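Local coordinates for alpha-galactosidase (Thermus thermophilus, PDB 6LCJ), which probably hydrolyses terminal alpha-galactosyl residues from galactosides, as a GH36-family enzyme that assembles into a hexamer, at residues Ala146-Leu151 and Arg390-Glu395. Numbering follows the deposited sequence.
Sequences AYARLL and RLWLME
Trp392 pushes the benzo half of its indole against the last turn of helix 140-149 and the residues just after it: Tyr147 and Ala148 from the helix, Leu151 from the loop that follows. Its chi1 of 46° sets CG in the crowded position between the backbone N and the carbonyl carbon. Tyr147 has CG anti to its backbone N, and the two rings meet obliquely, planes 35° apart, with Tyr147 CD2 3.9 Å from Trp392 CZ3. Ala148 CB arrives at the indole edge, 4.1 Å from Trp392 CE3, and also lies 3.5 Å from the carbonyl O of Trp392. The methyl CD1 of Leu151 sits over one face of the tyrosine ring while reaching the edge of the indole. Both aromatic residues have polar atoms tied elsewhere, Tyr147 OH to Ala108 O and Trp392 NE1 to His389 O, which should limit how far either ring can shift. The contact thus joins the helix that follows strand 132-137 of an antiparallel beta-sheet to the 3-10 turn 391-395, which leads into strand 398-400 of the parallel eight-stranded sheet, in keeping with the TIM-barrel fold of the Melibiase family. Val93 touches both Tyr147 and Trp392 from strand 93-97. Packing loosens toward exposed Arg149. Glu395 CB still lies 3.9 Å from Ala148 CB, but beyond it the chain bends at chi2 (73°) and Glu395 OE2 reaches the aliphatic CG of Arg149, 3.8 Å away. Guanidinium and carboxylate stand nearly perpendicular without pairing, Arg149 NE and Glu395 OE1 being 5.1 Å apart; Glu395 OE2 forms its salt bridge with Arg153 NE instead.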
loop_
_atom_site.group_PDB
_atom_site.type_symbol
_atom_site.label_atom_id
_atom_site.label_comp_id
_atom_site.label_asym_id
_atom_site.label_seq_id
_atom_site.Cartn_x
_atom_site.Cartn_y
_atom_site.Cartn_z
ATOM N N ALA E 146 -10.735 19.160 45.780
ATOM C CA ALA E 146 -9.623 18.793 46.646
ATOM C C ALA E 146 -8.305 18.775 45.885
ATOM O O ALA E 146 -7.258 19.083 46.459
ATOM C CB ALA E 146 -9.891 17.435 47.302
ATOM N N TYR E 147 -8.336 18.412 44.600
ATOM C CA TYR E 147 -7.140 18.510 43.766
ATOM C C TYR E 147 -6.729 19.966 43.577
ATOM O O TYR E 147 -5.546 20.307 43.701
ATOM C CB TYR E 147 -7.395 17.823 42.414
ATOM C CG TYR E 147 -6.270 17.890 41.385
ATOM C CD1 TYR E 147 -4.951 17.596 41.727
ATOM C CD2 TYR E 147 -6.540 18.224 40.063
ATOM C CE1 TYR E 147 -3.937 17.646 40.779
ATOM C CE2 TYR E 147 -5.536 18.281 39.108
ATOM C CZ TYR E 147 -4.239 17.988 39.469
ATOM O OH TYR E 147 -3.252 18.044 38.510
ATOM N N ALA E 148 -7.698 20.844 43.292
ATOM C CA ALA E 148 -7.371 22.243 43.020
ATOM C C ALA E 148 -6.662 22.905 44.198
ATOM O O ALA E 148 -5.793 23.761 43.986
ATOM C CB ALA E 148 -8.635 23.020 42.646
ATOM N N ARG E 149 -6.988 22.504 45.438
ATOM C CA ARG E 149 -6.342 23.102 46.609
ATOM C C ARG E 149 -4.858 22.803 46.662
ATOM O O ARG E 149 -4.089 23.572 47.251
ATOM C CB ARG E 149 -7.002 22.615 47.891
ATOM C CG ARG E 149 -8.303 23.334 48.188
ATOM C CD ARG E 149 -9.106 22.593 49.207
ATOM N NE ARG E 149 -10.536 22.766 48.978
ATOM C CZ ARG E 149 -11.423 21.783 49.076
ATOM N NH1 ARG E 149 -11.018 20.556 49.393
ATOM N NH2 ARG E 149 -12.707 22.027 48.856
ATOM N N LEU E 150 -4.427 21.707 46.051
ATOM C CA LEU E 150 -3.022 21.338 46.053
ATOM C C LEU E 150 -2.238 21.953 44.900
ATOM O O LEU E 150 -1.046 21.655 44.744
ATOM C CB LEU E 150 -2.904 19.814 46.043
ATOM C CG LEU E 150 -3.570 19.247 47.296
ATOM C CD1 LEU E 150 -3.659 17.740 47.237
ATOM C CD2 LEU E 150 -2.789 19.696 48.531
ATOM N N LEU E 151 -2.849 22.799 44.099
ATOM C CA LEU E 151 -2.145 23.436 42.998
ATOM C C LEU E 151 -1.801 24.872 43.353
ATOM O O LEU E 151 -2.336 25.436 44.308
ATOM C CB LEU E 151 -3.001 23.377 41.729
ATOM C CG LEU E 151 -3.352 21.973 41.233
ATOM C CD1 LEU E 151 -4.288 22.027 40.033
ATOM C CD2 LEU E 151 -2.090 21.193 40.912
ATOM N N ARG E 390 -13.805 22.979 33.500
ATOM C CA ARG E 390 -12.623 23.558 34.113
ATOM C C ARG E 390 -12.967 24.566 35.202
ATOM O O ARG E 390 -12.082 25.320 35.633
ATOM C CB ARG E 390 -11.738 24.188 33.032
ATOM C CG ARG E 390 -10.983 23.152 32.221
ATOM C CD ARG E 390 -10.235 23.776 31.061
ATOM N NE ARG E 390 -9.232 22.871 30.508
ATOM C CZ ARG E 390 -8.827 22.906 29.244
ATOM N NH1 ARG E 390 -9.345 23.809 28.418
ATOM N NH2 ARG E 390 -7.905 22.055 28.803
ATOM N N LEU E 391 -14.223 24.594 35.668
ATOM C CA LEU E 391 -14.617 25.602 36.648
ATOM C C LEU E 391 -13.979 25.363 38.011
ATOM O O LEU E 391 -13.823 26.322 38.773
ATOM C CB LEU E 391 -16.135 25.658 36.764
ATOM C CG LEU E 391 -16.854 26.169 35.512
ATOM C CD1 LEU E 391 -18.338 26.018 35.646
ATOM C CD2 LEU E 391 -16.494 27.626 35.264
ATOM N N TRP E 392 -13.555 24.125 38.306
ATOM C CA TRP E 392 -12.834 23.829 39.541
ATOM C C TRP E 392 -11.551 24.638 39.671
ATOM O O TRP E 392 -11.015 24.752 40.774
ATOM C CB TRP E 392 -12.512 22.330 39.639
ATOM C CG TRP E 392 -11.953 21.733 38.383
ATOM C CD1 TRP E 392 -12.649 21.347 37.280
ATOM C CD2 TRP E 392 -10.570 21.457 38.098
ATOM N NE1 TRP E 392 -11.791 20.861 36.318
ATOM C CE2 TRP E 392 -10.510 20.911 36.801
ATOM C CE3 TRP E 392 -9.382 21.621 38.813
ATOM C CZ2 TRP E 392 -9.315 20.533 36.208
ATOM C CZ3 TRP E 392 -8.207 21.247 38.231
ATOM C CH2 TRP E 392 -8.172 20.709 36.935
ATOM N N LEU E 393 -11.047 25.214 38.587
ATOM C CA LEU E 393 -9.872 26.072 38.682
ATOM C C LEU E 393 -10.160 27.446 39.272
ATOM O O LEU E 393 -9.232 28.251 39.376
ATOM C CB LEU E 393 -9.231 26.245 37.307
ATOM C CG LEU E 393 -8.629 24.920 36.880
ATOM C CD1 LEU E 393 -8.359 24.952 35.393
ATOM C CD2 LEU E 393 -7.377 24.622 37.698
ATOM N N MET E 394 -11.413 27.746 39.633
ATOM C CA MET E 394 -11.723 29.027 40.259
ATOM C C MET E 394 -11.064 29.154 41.621
ATOM O O MET E 394 -10.994 30.255 42.167
ATOM C CB MET E 394 -13.236 29.195 40.392
ATOM C CG MET E 394 -13.924 29.610 39.101
ATOM S SD MET E 394 -15.694 29.560 39.352
ATOM C CE MET E 394 -15.909 30.929 40.510
ATOM N N GLU E 395 -10.598 28.034 42.174
ATOM C CA GLU E 395 -9.751 28.040 43.353
ATOM C C GLU E 395 -8.397 28.694 43.085
ATOM O O GLU E 395 -7.777 29.246 44.002
ATOM C CB GLU E 395 -9.556 26.595 43.813
ATOM C CG GLU E 395 -8.620 26.433 44.990
ATOM C CD GLU E 395 -9.237 26.894 46.304
ATOM O OE1 GLU E 395 -10.484 27.090 46.368
ATOM O OE2 GLU E 395 -8.463 27.055 47.280
#